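Local coordinates for protein hypoxanthine-guanine-xanthine phosphoribosyltransferase (Tritrichomonas foetus, PDB 1HGX) that salvages purine bases by transferring the phosphoribosyl group of 5-phospho-alpha-D-ribose 1-diphosphate to hypoxanthine, guanine or xanthine, giving IMP, GMP or XMP, at residues Val13-Asn16 with Gln17-Gln21; Ile20-Arg23 with Ile24-Leu27; Glu33-Asp37 with Lys38-Met42; Val45-Gly48 with Ala49-Phe52; Asn117-Met120 with Arg121-Ser125. All coordinates share one frame; numbering follows the deposited sequence.

Contact 1. Residues Val13-Asn16 with Gln17-Gln21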
loop_
_atom_site.group_PDB
_atom_site.type_symbol
_atom_site.label_atom_id
_atom_site.label_comp_id
_atom_site.label_asym_id
_atom_site.label_seq_id
_atom_site.Cartn_x
_atom_site.Cartn_y
_atom_site.Cartn_z
ATOM N N VAL A 13 20.480 4.539 13.173
ATOM C CA VAL A 13 19.366 3.629 12.979
ATOM C C VAL A 13 18.780 3.331 14.339
ATOM O O VAL A 13 19.526 3.136 15.303
ATOM C CB VAL A 13 19.848 2.305 12.369
ATOM C CG1 VAL A 13 18.703 1.316 12.272
ATOM C CG2 VAL A 13 20.473 2.552 11.001
ATOM N N LEU A 14 17.456 3.358 14.430
ATOM C CA LEU A 14 16.773 3.054 15.674
ATOM C C LEU A 14 16.346 1.591 15.666
ATOM O O LEU A 14 16.443 0.904 16.677
ATOM C CB LEU A 14 15.554 3.959 15.860
ATOM C CG LEU A 14 15.804 5.465 16.013
ATOM C CD1 LEU A 14 14.480 6.172 16.257
ATOM C CD2 LEU A 14 16.768 5.740 17.169
ATOM N N TYR A 15 15.867 1.119 14.517
ATOM C CA TYR A 15 15.414 -0.269 14.374
ATOM C C TYR A 15 15.762 -0.752 12.989
ATOM O O TYR A 15 15.579 -0.027 12.018
ATOM C CB TYR A 15 13.894 -0.381 14.575
ATOM C CG TYR A 15 13.438 0.099 15.925
ATOM C CD1 TYR A 15 13.659 -0.664 17.068
ATOM C CD2 TYR A 15 12.869 1.355 16.075
ATOM C CE1 TYR A 15 13.334 -0.179 18.325
ATOM C CE2 TYR A 15 12.541 1.845 17.325
ATOM C CZ TYR A 15 12.779 1.077 18.443
ATOM O OH TYR A 15 12.473 1.585 19.684
ATOM N N ASN A 16 16.317 -1.952 12.906
ATOM C CA ASN A 16 16.682 -2.538 11.619
ATOM C C ASN A 16 15.517 -3.379 11.086
ATOM O O ASN A 16 14.542 -3.604 11.799
ATOM C CB ASN A 16 17.966 -3.376 11.743
ATOM C CG ASN A 16 17.860 -4.460 12.796
ATOM O OD1 ASN A 16 17.022 -5.353 12.701
ATOM N ND2 ASN A 16 18.713 -4.385 13.810
ATOM N N GLN A 17 15.640 -3.880 9.862
ATOM C CA GLN A 17 14.562 -4.660 9.256
ATOM C C GLN A 17 14.184 -5.879 10.093
ATOM O O GLN A 17 13.013 -6.244 10.167
ATOM C CB GLN A 17 14.913 -5.051 7.812
ATOM C CG GLN A 17 13.700 -5.376 6.906
ATOM C CD GLN A 17 12.683 -4.227 6.786
ATOM O OE1 GLN A 17 11.541 -4.340 7.244
ATOM N NE2 GLN A 17 13.084 -3.145 6.165
ATOM N N ASP A 18 15.161 -6.471 10.773
ATOM C CA ASP A 18 14.892 -7.632 11.616
ATOM C C ASP A 18 13.995 -7.258 12.792
ATOM O O ASP A 18 13.059 -7.994 13.114
ATOM C CB ASP A 18 16.197 -8.260 12.114
ATOM C CG ASP A 18 17.035 -8.844 10.981
ATOM O OD1 ASP A 18 16.462 -9.556 10.120
ATOM O OD2 ASP A 18 18.262 -8.586 10.943
ATOM N N ASP A 19 14.260 -6.106 13.410
ATOM C CA ASP A 19 13.458 -5.636 14.545
ATOM C C ASP A 19 12.035 -5.350 14.092
ATOM O O ASP A 19 11.078 -5.698 14.767
ATOM C CB ASP A 19 14.035 -4.347 15.136
ATOM C CG ASP A 19 15.469 -4.501 15.620
ATOM O OD1 ASP A 19 15.829 -5.596 16.103
ATOM O OD2 ASP A 19 16.232 -3.516 15.518
ATOM N N ILE A 20 11.918 -4.671 12.961
ATOM C CA ILE A 20 10.633 -4.293 12.382
ATOM C C ILE A 20 9.790 -5.521 12.084
ATOM O O ILE A 20 8.663 -5.627 12.554
ATOM C CB ILE A 20 10.856 -3.461 11.085
ATOM C CG1 ILE A 20 11.452 -2.093 11.445
ATOM C CG2 ILE A 20 9.561 -3.319 10.284
ATOM C CD1 ILE A 20 12.043 -1.353 10.262
ATOM N N GLN A 21 10.367 -6.475 11.360
ATOM C CA GLN A 21 9.655 -7.691 10.990
ATOM C C GLN A 21 9.223 -8.546 12.182
ATOM O O GLN A 21 8.157 -9.166 12.160
ATOM C CB GLN A 21 10.474 -8.484 9.973
ATOM C CG GLN A 21 10.643 -7.733 8.648
ATOM C CD GLN A 21 9.310 -7.230 8.080
ATOM O OE1 GLN A 21 8.303 -7.958 8.071
ATOM N NE2 GLN A 21 9.296 -5.994 7.608
#

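Contact 2. Residues Ile20-Arg23 with Ile24-Leu27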
loop_
_atom_site.group_PDB
_atom_site.type_symbol
_atom_site.label_atom_id
_atom_site.label_comp_id
_atom_site.label_asym_id
_atom_site.label_seq_id
_atom_site.Cartn_x
_atom_site.Cartn_y
_atom_site.Cartn_z
ATOM N N ILE A 20 11.918 -4.671 12.961
ATOM C CA ILE A 20 10.633 -4.293 12.382
ATOM C C ILE A 20 9.790 -5.521 12.084
ATOM O O ILE A 20 8.663 -5.627 12.554
ATOM C CB ILE A 20 10.856 -3.461 11.085
ATOM C CG1 ILE A 20 11.452 -2.093 11.445
ATOM C CG2 ILE A 20 9.561 -3.319 10.284
ATOM C CD1 ILE A 20 12.043 -1.353 10.262
ATOM N N GLN A 21 10.367 -6.475 11.360
ATOM C CA GLN A 21 9.655 -7.691 10.990
ATOM C C GLN A 21 9.223 -8.546 12.182
ATOM O O GLN A 21 8.157 -9.166 12.160
ATOM C CB GLN A 21 10.474 -8.484 9.973
ATOM C CG GLN A 21 10.643 -7.733 8.648
ATOM C CD GLN A 21 9.310 -7.230 8.080
ATOM O OE1 GLN A 21 8.303 -7.958 8.071
ATOM N NE2 GLN A 21 9.296 -5.994 7.608
ATOM N N LYS A 22 10.040 -8.566 13.228
ATOM C CA LYS A 22 9.705 -9.309 14.427
ATOM C C LYS A 22 8.487 -8.637 15.084
ATOM O O LYS A 22 7.517 -9.303 15.466
ATOM C CB LYS A 22 10.898 -9.295 15.376
ATOM C CG LYS A 22 10.646 -9.890 16.738
ATOM C CD LYS A 22 11.933 -9.885 17.538
ATOM C CE LYS A 22 11.725 -10.437 18.926
ATOM N NZ LYS A 22 10.896 -9.524 19.750
ATOM N N ARG A 23 8.527 -7.313 15.188
ATOM C CA ARG A 23 7.433 -6.565 15.799
ATOM C C ARG A 23 6.121 -6.750 15.029
ATOM O O ARG A 23 5.048 -6.898 15.618
ATOM C CB ARG A 23 7.779 -5.075 15.859
ATOM C CG ARG A 23 6.793 -4.261 16.680
ATOM C CD ARG A 23 6.857 -4.667 18.146
ATOM N NE ARG A 23 5.814 -4.019 18.929
ATOM C CZ ARG A 23 4.902 -4.665 19.641
ATOM N NH1 ARG A 23 4.898 -5.989 19.680
ATOM N NH2 ARG A 23 3.970 -3.981 20.287
ATOM N N ILE A 24 6.211 -6.710 13.708
ATOM C CA ILE A 24 5.041 -6.888 12.864
ATOM C C ILE A 24 4.408 -8.259 13.092
ATOM O O ILE A 24 3.184 -8.373 13.150
ATOM C CB ILE A 24 5.403 -6.675 11.379
ATOM C CG1 ILE A 24 5.594 -5.179 11.122
ATOM C CG2 ILE A 24 4.318 -7.251 10.454
ATOM C CD1 ILE A 24 5.888 -4.851 9.700
ATOM N N ARG A 25 5.229 -9.298 13.241
ATOM C CA ARG A 25 4.690 -10.634 13.481
ATOM C C ARG A 25 3.979 -10.640 14.820
ATOM O O ARG A 25 2.925 -11.251 14.953
ATOM C CB ARG A 25 5.793 -11.693 13.472
ATOM C CG ARG A 25 6.371 -11.980 12.097
ATOM C CD ARG A 25 7.242 -13.239 12.101
ATOM N NE ARG A 25 8.460 -13.085 12.893
ATOM C CZ ARG A 25 9.623 -12.655 12.404
ATOM N NH1 ARG A 25 9.730 -12.338 11.121
ATOM N NH2 ARG A 25 10.674 -12.526 13.198
ATOM N N GLU A 26 4.551 -9.948 15.805
ATOM C CA GLU A 26 3.958 -9.861 17.145
ATOM C C GLU A 26 2.615 -9.131 17.100
ATOM O O GLU A 26 1.637 -9.566 17.721
ATOM C CB GLU A 26 4.900 -9.130 18.110
ATOM C CG GLU A 26 6.192 -9.883 18.393
ATOM C CD GLU A 26 7.200 -9.079 19.191
ATOM O OE1 GLU A 26 7.065 -7.845 19.299
ATOM O OE2 GLU A 26 8.157 -9.687 19.700
ATOM N N LEU A 27 2.577 -8.015 16.373
ATOM C CA LEU A 27 1.352 -7.232 16.231
ATOM C C LEU A 27 0.276 -8.032 15.506
ATOM O O LEU A 27 -0.871 -8.070 15.946
ATOM C CB LEU A 27 1.624 -5.922 15.486
ATOM C CG LEU A 27 2.337 -4.848 16.311
ATOM C CD1 LEU A 27 2.679 -3.648 15.441
ATOM C CD2 LEU A 27 1.454 -4.445 17.489
#

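Contact 3. Residues Glu33-Asp37 with Lys38-Met42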
loop_
_atom_site.group_PDB
_atom_site.type_symbol
_atom_site.label_atom_id
_atom_site.label_comp_id
_atom_site.label_asym_id
_atom_site.label_seq_id
_atom_site.Cartn_x
_atom_site.Cartn_y
_atom_site.Cartn_z
ATOM N N GLU A 33 -6.100 -12.115 17.359
ATOM C CA GLU A 33 -6.810 -12.438 18.580
ATOM C C GLU A 33 -8.181 -11.748 18.584
ATOM O O GLU A 33 -9.216 -12.388 18.749
ATOM C CB GLU A 33 -5.981 -11.931 19.759
ATOM C CG GLU A 33 -6.128 -12.715 21.039
ATOM C CD GLU A 33 -5.197 -13.915 21.104
ATOM O OE1 GLU A 33 -4.177 -13.928 20.374
ATOM O OE2 GLU A 33 -5.482 -14.840 21.898
ATOM N N PHE A 34 -8.184 -10.451 18.302
ATOM C CA PHE A 34 -9.409 -9.664 18.317
ATOM C C PHE A 34 -10.215 -9.609 17.021
ATOM O O PHE A 34 -11.444 -9.692 17.049
ATOM C CB PHE A 34 -9.074 -8.236 18.779
ATOM C CG PHE A 34 -10.275 -7.357 18.991
ATOM C CD1 PHE A 34 -11.039 -7.463 20.147
ATOM C CD2 PHE A 34 -10.636 -6.414 18.036
ATOM C CE1 PHE A 34 -12.144 -6.646 20.351
ATOM C CE2 PHE A 34 -11.744 -5.588 18.234
ATOM C CZ PHE A 34 -12.498 -5.706 19.392
ATOM N N TYR A 35 -9.527 -9.525 15.889
ATOM C CA TYR A 35 -10.194 -9.365 14.594
ATOM C C TYR A 35 -10.511 -10.573 13.720
ATOM O O TYR A 35 -11.216 -10.443 12.714
ATOM C CB TYR A 35 -9.398 -8.359 13.750
ATOM C CG TYR A 35 -9.393 -6.960 14.314
ATOM C CD1 TYR A 35 -10.532 -6.161 14.244
ATOM C CD2 TYR A 35 -8.256 -6.439 14.926
ATOM C CE1 TYR A 35 -10.541 -4.875 14.766
ATOM C CE2 TYR A 35 -8.251 -5.153 15.459
ATOM C CZ TYR A 35 -9.400 -4.376 15.374
ATOM O OH TYR A 35 -9.406 -3.105 15.904
ATOM N N GLU A 36 -10.027 -11.741 14.105
ATOM C CA GLU A 36 -10.215 -12.945 13.314
ATOM C C GLU A 36 -11.636 -13.214 12.787
ATOM O O GLU A 36 -11.828 -13.477 11.598
ATOM C CB GLU A 36 -9.710 -14.135 14.120
ATOM C CG GLU A 36 -9.555 -15.413 13.347
ATOM C CD GLU A 36 -8.822 -16.461 14.153
ATOM O OE1 GLU A 36 -9.024 -16.519 15.387
ATOM O OE2 GLU A 36 -8.025 -17.211 13.557
ATOM N N ASP A 37 -12.632 -13.124 13.654
ATOM C CA ASP A 37 -13.997 -13.403 13.227
ATOM C C ASP A 37 -14.831 -12.141 13.064
ATOM O O ASP A 37 -16.048 -12.208 12.960
ATOM C CB ASP A 37 -14.663 -14.356 14.229
ATOM C CG ASP A 37 -14.823 -13.743 15.618
ATOM O OD1 ASP A 37 -13.935 -12.977 16.061
ATOM O OD2 ASP A 37 -15.845 -14.040 16.276
ATOM N N LYS A 38 -14.169 -10.999 12.954
ATOM C CA LYS A 38 -14.878 -9.737 12.854
ATOM C C LYS A 38 -15.047 -9.075 11.491
ATOM O O LYS A 38 -15.766 -8.075 11.393
ATOM C CB LYS A 38 -14.274 -8.743 13.842
ATOM C CG LYS A 38 -14.598 -9.076 15.291
ATOM C CD LYS A 38 -14.078 -8.009 16.242
ATOM C CE LYS A 38 -14.524 -8.290 17.667
ATOM N NZ LYS A 38 -14.052 -9.625 18.127
ATOM N N ASN A 39 -14.424 -9.625 10.448
ATOM C CA ASN A 39 -14.495 -9.043 9.100
ATOM C C ASN A 39 -14.365 -7.525 9.207
ATOM O O ASN A 39 -15.243 -6.772 8.776
ATOM C CB ASN A 39 -15.817 -9.399 8.414
ATOM C CG ASN A 39 -15.863 -8.928 6.976
ATOM O OD1 ASN A 39 -16.926 -8.614 6.448
ATOM N ND2 ASN A 39 -14.698 -8.859 6.337
ATOM N N PRO A 40 -13.243 -7.053 9.778
ATOM C CA PRO A 40 -13.020 -5.620 9.950
ATOM C C PRO A 40 -12.618 -4.841 8.721
ATOM O O PRO A 40 -12.126 -5.398 7.741
ATOM C CB PRO A 40 -11.879 -5.600 10.967
ATOM C CG PRO A 40 -11.012 -6.724 10.454
ATOM C CD PRO A 40 -12.056 -7.819 10.213
ATOM N N VAL A 41 -12.815 -3.530 8.800
ATOM C CA VAL A 41 -12.396 -2.619 7.753
ATOM C C VAL A 41 -11.052 -2.106 8.300
ATOM O O VAL A 41 -10.993 -1.497 9.369
ATOM C CB VAL A 41 -13.378 -1.436 7.581
ATOM C CG1 VAL A 41 -12.866 -0.483 6.507
ATOM C CG2 VAL A 41 -14.760 -1.951 7.196
ATOM N N MET A 42 -9.971 -2.424 7.605
ATOM C CA MET A 42 -8.633 -2.010 8.021
ATOM C C MET A 42 -8.276 -0.794 7.196
ATOM O O MET A 42 -8.023 -0.903 5.999
ATOM C CB MET A 42 -7.627 -3.111 7.709
ATOM C CG MET A 42 -8.057 -4.473 8.152
ATOM S SD MET A 42 -7.566 -4.733 9.814
ATOM C CE MET A 42 -5.956 -5.111 9.539
HETATM O O HOH W 1 -12.907 -11.891 9.685
#

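Contact 4. Residues Val45-Gly48 with Ala49-Phe52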
loop_
_atom_site.group_PDB
_atom_site.type_symbol
_atom_site.label_atom_id
_atom_site.label_comp_id
_atom_site.label_asym_id
_atom_site.label_seq_id
_atom_site.Cartn_x
_atom_site.Cartn_y
_atom_site.Cartn_z
ATOM N N VAL A 45 -3.785 4.859 6.476
ATOM C CA VAL A 45 -3.661 6.298 6.270
ATOM C C VAL A 45 -2.430 6.477 5.370
ATOM O O VAL A 45 -1.283 6.326 5.809
ATOM C CB VAL A 45 -3.495 7.058 7.610
ATOM C CG1 VAL A 45 -3.391 8.566 7.349
ATOM C CG2 VAL A 45 -4.677 6.737 8.566
ATOM N N LEU A 46 -2.688 6.737 4.092
ATOM C CA LEU A 46 -1.632 6.895 3.091
ATOM C C LEU A 46 -0.900 8.211 3.278
ATOM O O LEU A 46 -1.491 9.167 3.776
ATOM C CB LEU A 46 -2.234 6.839 1.695
ATOM C CG LEU A 46 -2.898 5.517 1.326
ATOM C CD1 LEU A 46 -3.805 5.725 0.133
ATOM C CD2 LEU A 46 -1.841 4.470 1.046
ATOM N N THR A 47 0.379 8.286 2.910
ATOM C CA THR A 47 1.155 7.204 2.310
ATOM C C THR A 47 2.065 6.474 3.290
ATOM O O THR A 47 2.222 5.260 3.203
ATOM C CB THR A 47 2.075 7.776 1.185
ATOM O OG1 THR A 47 1.272 8.299 0.127
ATOM C CG2 THR A 47 3.028 6.726 0.634
ATOM N N GLY A 48 2.690 7.229 4.189
ATOM C CA GLY A 48 3.634 6.670 5.147
ATOM C C GLY A 48 3.356 5.317 5.774
ATOM O O GLY A 48 4.262 4.493 5.910
ATOM N N ALA A 49 2.104 5.081 6.148
ATOM C CA ALA A 49 1.716 3.827 6.785
ATOM C C ALA A 49 1.602 2.633 5.832
ATOM O O ALA A 49 1.515 1.491 6.281
ATOM C CB ALA A 49 0.396 4.023 7.529
ATOM N N VAL A 50 1.674 2.880 4.526
ATOM C CA VAL A 50 1.501 1.810 3.549
ATOM C C VAL A 50 2.466 0.624 3.643
ATOM O O VAL A 50 2.045 -0.519 3.465
ATOM C CB VAL A 50 1.397 2.367 2.102
ATOM C CG1 VAL A 50 2.763 2.695 1.530
ATOM C CG2 VAL A 50 0.608 1.404 1.215
ATOM N N PHE A 51 3.731 0.872 3.974
ATOM C CA PHE A 51 4.702 -0.213 4.083
ATOM C C PHE A 51 4.306 -1.096 5.247
ATOM O O PHE A 51 4.173 -2.301 5.100
ATOM C CB PHE A 51 6.113 0.337 4.299
ATOM C CG PHE A 51 6.715 0.955 3.069
ATOM C CD1 PHE A 51 6.076 1.997 2.410
ATOM C CD2 PHE A 51 7.917 0.489 2.564
ATOM C CE1 PHE A 51 6.625 2.569 1.258
ATOM C CE2 PHE A 51 8.476 1.056 1.411
ATOM C CZ PHE A 51 7.823 2.099 0.761
ATOM N N PHE A 52 4.109 -0.466 6.399
ATOM C CA PHE A 52 3.699 -1.119 7.633
ATOM C C PHE A 52 2.395 -1.879 7.407
ATOM O O PHE A 52 2.258 -3.032 7.826
ATOM C CB PHE A 52 3.493 -0.039 8.699
ATOM C CG PHE A 52 2.913 -0.535 9.993
ATOM C CD1 PHE A 52 3.411 -1.679 10.612
ATOM C CD2 PHE A 52 1.902 0.188 10.629
ATOM C CE1 PHE A 52 2.927 -2.089 11.860
ATOM C CE2 PHE A 52 1.406 -0.210 11.883
ATOM C CZ PHE A 52 1.917 -1.351 12.497
HETATM O O HOH W 2 5.151 2.211 6.704
#

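Contact 5. Residues Asn117-Met120 with Arg121-Ser125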
loop_
_atom_site.group_PDB
_atom_site.type_symbol
_atom_site.label_atom_id
_atom_site.label_comp_id
_atom_site.label_asym_id
_atom_site.label_seq_id
_atom_site.Cartn_x
_atom_site.Cartn_y
_atom_site.Cartn_z
ATOM N N ASN A 117 -13.934 12.178 13.492
ATOM C CA ASN A 117 -14.651 12.053 12.230
ATOM C C ASN A 117 -15.219 10.639 12.072
ATOM O O ASN A 117 -16.405 10.465 11.789
ATOM C CB ASN A 117 -13.738 12.380 11.044
ATOM C CG ASN A 117 -14.415 12.146 9.693
ATOM O OD1 ASN A 117 -14.668 11.011 9.308
ATOM N ND2 ASN A 117 -14.685 13.228 8.961
ATOM N N LEU A 118 -14.385 9.629 12.316
ATOM C CA LEU A 118 -14.816 8.235 12.163
ATOM C C LEU A 118 -15.869 7.772 13.173
ATOM O O LEU A 118 -16.775 7.013 12.823
ATOM C CB LEU A 118 -13.611 7.280 12.180
ATOM C CG LEU A 118 -12.559 7.432 11.070
ATOM C CD1 LEU A 118 -11.431 6.449 11.325
ATOM C CD2 LEU A 118 -13.143 7.205 9.689
ATOM N N GLN A 119 -15.778 8.253 14.409
ATOM C CA GLN A 119 -16.729 7.850 15.436
ATOM C C GLN A 119 -18.162 8.290 15.093
ATOM O O GLN A 119 -19.134 7.612 15.457
ATOM C CB GLN A 119 -16.284 8.385 16.800
ATOM C CG GLN A 119 -16.948 7.725 17.997
ATOM C CD GLN A 119 -16.692 6.232 18.065
ATOM O OE1 GLN A 119 -17.576 5.423 17.781
ATOM N NE2 GLN A 119 -15.480 5.857 18.447
ATOM N N MET A 120 -18.287 9.393 14.354
ATOM C CA MET A 120 -19.593 9.920 13.941
ATOM C C MET A 120 -20.303 9.020 12.935
ATOM O O MET A 120 -21.522 9.120 12.750
ATOM C CB MET A 120 -19.444 11.307 13.314
ATOM C CG MET A 120 -19.216 12.425 14.301
ATOM S SD MET A 120 -19.170 14.023 13.465
ATOM C CE MET A 120 -17.410 14.320 13.436
ATOM N N ARG A 121 -19.538 8.160 12.271
ATOM C CA ARG A 121 -20.089 7.249 11.277
ATOM C C ARG A 121 -20.692 5.988 11.894
ATOM O O ARG A 121 -21.151 5.090 11.187
ATOM C CB ARG A 121 -19.021 6.893 10.254
ATOM C CG ARG A 121 -18.267 8.108 9.725
ATOM C CD ARG A 121 -17.366 7.705 8.583
ATOM N NE ARG A 121 -16.429 8.757 8.229
ATOM C CZ ARG A 121 -15.929 8.934 7.013
ATOM N NH1 ARG A 121 -16.277 8.132 6.013
ATOM N NH2 ARG A 121 -15.060 9.910 6.803
ATOM N N LYS A 122 -20.637 5.916 13.220
ATOM C CA LYS A 122 -21.200 4.824 13.998
ATOM C C LYS A 122 -20.626 3.418 13.801
ATOM O O LYS A 122 -21.373 2.462 13.545
ATOM C CB LYS A 122 -22.725 4.815 13.835
ATOM C CG LYS A 122 -23.396 6.075 14.381
ATOM C CD LYS A 122 -24.899 5.934 14.387
ATOM C CE LYS A 122 -25.553 7.078 15.142
ATOM N NZ LYS A 122 -27.032 6.886 15.230
ATOM N N PRO A 123 -19.292 3.263 13.928
ATOM C CA PRO A 123 -18.681 1.934 13.763
ATOM C C PRO A 123 -19.017 1.061 14.983
ATOM O O PRO A 123 -19.373 1.588 16.037
ATOM C CB PRO A 123 -17.181 2.258 13.710
ATOM C CG PRO A 123 -17.062 3.442 14.623
ATOM C CD PRO A 123 -18.266 4.285 14.234
ATOM N N ALA A 124 -18.942 -0.259 14.846
ATOM C CA ALA A 124 -19.206 -1.146 15.979
ATOM C C ALA A 124 -18.069 -0.973 16.981
ATOM O O ALA A 124 -18.273 -1.014 18.187
ATOM C CB ALA A 124 -19.289 -2.586 15.524
ATOM N N SER A 125 -16.857 -0.815 16.472
ATOM C CA SER A 125 -15.707 -0.606 17.332
ATOM C C SER A 125 -14.703 0.172 16.512
ATOM O O SER A 125 -14.721 0.122 15.287
ATOM C CB SER A 125 -15.116 -1.929 17.845
ATOM O OG SER A 125 -14.664 -2.765 16.793
HETATM O O HOH W 3 -17.413 2.394 18.268
#

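Contact 1. Residues Val13-Asn16 with Gln17-Gln21
Asn16 and Asp19 bite on each other's backbone at the start of helix 17-35, the reciprocal pair of bonds that defines a capping box. Asn16 is the N-cap: its OD1 accepts from Asp19 N at 2.9 Å, the donor lying 36° above the carbonyl plane rather than on a lone pair. In return Asp19 OD2 takes the N-H of Asn16 at 3.0 Å, a nearly straight bond (163°) that reaches the carboxylate from above its plane. The two side chains cross at about a right angle. Asn16 can do this because its CG sits between its own backbone N and carbonyl carbon (chi1 56°), which turns the amide forward over the first turn. One step along, Ile20 N bonds to Asn16 O at 3.1 Å, the first full turn of the helix.

Tyr15 meets the same carboxylate differently: its ring stands almost perpendicular to the Asp19 carboxylate, with OD2 at the ring edge, and its CB packs 4.3 Å from Ile20 CG1. Further on, Gln21 NE2 donates to Gln17 OE1 at 2.8 Å, and Asp55 of helix 50-57 also accepts from that nitrogen. The corner thus joins strand 10-15, bulged where Leu14 and Tyr15 both face Ile174 of strand 174-177, to helix 17-35, while the Tyr15 ring stacks on Phe150 of strand 147-152.

Contact 2. Residues Ile20-Arg23 with Ile24-Leu27
Arg23 reaches forward along helix 17-35 to Glu26 and Leu27. Its CB starts beside Ile24 N, and CG leaves anti to the backbone N before the chain bends at chi2 (66°), which sends it along the helix. CD then passes Glu26 OE1 at 3.4 Å. At the tip, NH1 donates to that same OE1 at 2.9 Å, on the anti side of the carboxylate; the guanidinium and carboxylate planes are 70° apart, so this is a single-point salt bridge rather than a flat paired one. Leu27 CD2 lies over one face of the guanidinium, 3.8 Å from NH2. NE and NH2 are spent on the carbonyls of Gly149 and Cys148.

The other carboxylate oxygen, Glu26 OE2, takes Lys22 NZ at 2.7 Å on its syn side, making Glu26 the hub of a three-residue salt-bridge network. Arg25 runs back the other way, laying one guanidinium face over Gln21 O and Lys22 CA. On the buried flank Ile20 CG2 and Ile24 CD1 lie side by side, 4.0 Å apart. Ile24 and Leu27 pack on Leu56 of helix 50-57, Ile20 and Ile24 on Tyr160, while Arg23 ties the helix to strand 147-152.

Contact 3. Residues Glu33-Asp37 with Lys38-Met42
Lys38 folds back over Phe34 in the turn that joins helix 17-35 to strand 41-45, part of the helix-to-strand connection of the phosphoribosyltransferase alpha/beta fold. Two backbone-directed hydrogen bonds close it: Lys38 N to Tyr35 O at 3.0 Å, and Lys38 NZ to Phe34 O at 2.8 Å, the latter in the carbonyl plane. A water adds a further bridge, donating to Glu36 O and accepting from Asn39 N.

Over the Phe34 ring the lysine makes both CH-pi and cation-pi contacts: CE and NZ stand above one face, NZ 4.2 Å from the centroid and 12° off the normal. The bend at chi4 (58°) lets NZ serve ring and carbonyl together. Asp37 OD1 adds only a long salt bridge to it.

The apolar part centres on Tyr35, which also touches Leu99 of strand 97-102. Met42 SD makes a distant Met-aromatic contact above its face, and Pro40 CB approaches Tyr35 CD1 to 3.6 Å.

Contact 4. Residues Val45-Gly48 with Ala49-Phe52
This is a buried, local turn contact, a type I beta turn from Thr47 to Val50 that links strand 41-45 to helix 50-57 beside the nucleotide pocket of the phosphoribosyltransferase fold. The peptide bond between Leu46 and Thr47 is cis, and a non-proline cis peptide here is consistent with the pyrophosphate-binding loop of type I phosphoribosyltransferases. The turn is closed by Val50 N donating to Thr47 O at 2.8 Å, with an N-H...O angle of 164°.

Val50 splits its two methyls between Thr47 and Leu46. CG1 lies between its own backbone N and carbonyl carbon (chi1 80°), which brings it within 3.1 Å of Thr47 O and alongside Thr47 CG2, the two side chains pointing the same way. The other methyl, CG2, meets Leu46 CD2 at 3.9 Å as the two side chains slant across each other. Ala49 turns its CB onto the carbonyl oxygen of Val45, 3.3 Å away.

Outside the turn, Thr47 OG1 is hydrogen-bonded to Tyr68 OH of the second subunit, and Leu46 packs on that same tyrosine, so the loop contributes to the dimer interface. On the pocket side Gly48 lies next to Asp103, which belongs to the GMP site, and about 6 Å, nearest atoms, from the bound GMP. A water bridges the turn to the helix: it donates to Gly48 O at 2.6 Å and accepts from Phe52 N at 2.9 Å.

Contact 5. Residues Asn117-Met120 with Arg121-Ser125
Arg121 and Lys122 bring helix 109-119 to its end through a type I beta turn from Gln119 to Lys122, with Arg121 N bonded to Leu118 O at 3.0 Å, Lys122 N to Gln119 O at 3.2 Å, and Lys122 at positive phi.

The Arg121 side chain then runs back along the helix to Asn117. Its chain is extended from CG to NE, long enough to present the guanidinium side-on to the amide. NE and NH2 both donate to the one oxygen Asn117 OD1, at 3.1 and 2.8 Å, and OD1 lies within 4° of the guanidinium plane for each. The amide itself is turned 52° from that plane, so the oxygen lies in the guanidinium plane while the rest of the amide turns out of it. Leu118 CD2 lies over one face of the guanidinium at its NE end, 3.9 Å from NE.

Pro123 follows, packed against the last turn: CD sits 3.4 Å from Leu118 O, and the ring crosses the Gln119 side chain at about a right angle near OE1. A water donates to both Gln119 OE1 and Pro123 O, joining helix end and outgoing loop ahead of strand 125-130.

NH2 also forms a salt bridge to Asp88, so Asn117 and Asp88 share the guanidinium. With one neutral acceptor held by two N-H groups and a carboxylate balancing the charge, the arginine's rotation is probably well fixed and its positive charge at least partly offset.

Contacts 1, 2 and 3 follow helix 17-35 from its cap to the turn beyond it: contacts 1 and 2 share Ile20 and Gln21, with centres 10 Å apart, and contact 3 is centred 18 Å from contact 2. Contact 4 comes next in the chain, across strand 41-45, and packs directly against contact 2, with Leu27 CD1 3.8 Å from Phe52 CZ. It is also the contact nearest the pocket, Gly48 lying about 6 Å, nearest atoms, from bound GMP, whereas the side chains of Tyr15 and Asn117 are about 12 and 14 Å away. Contact 5, centred 34 Å from contact 1, lies on the opposite side of the chain's centre.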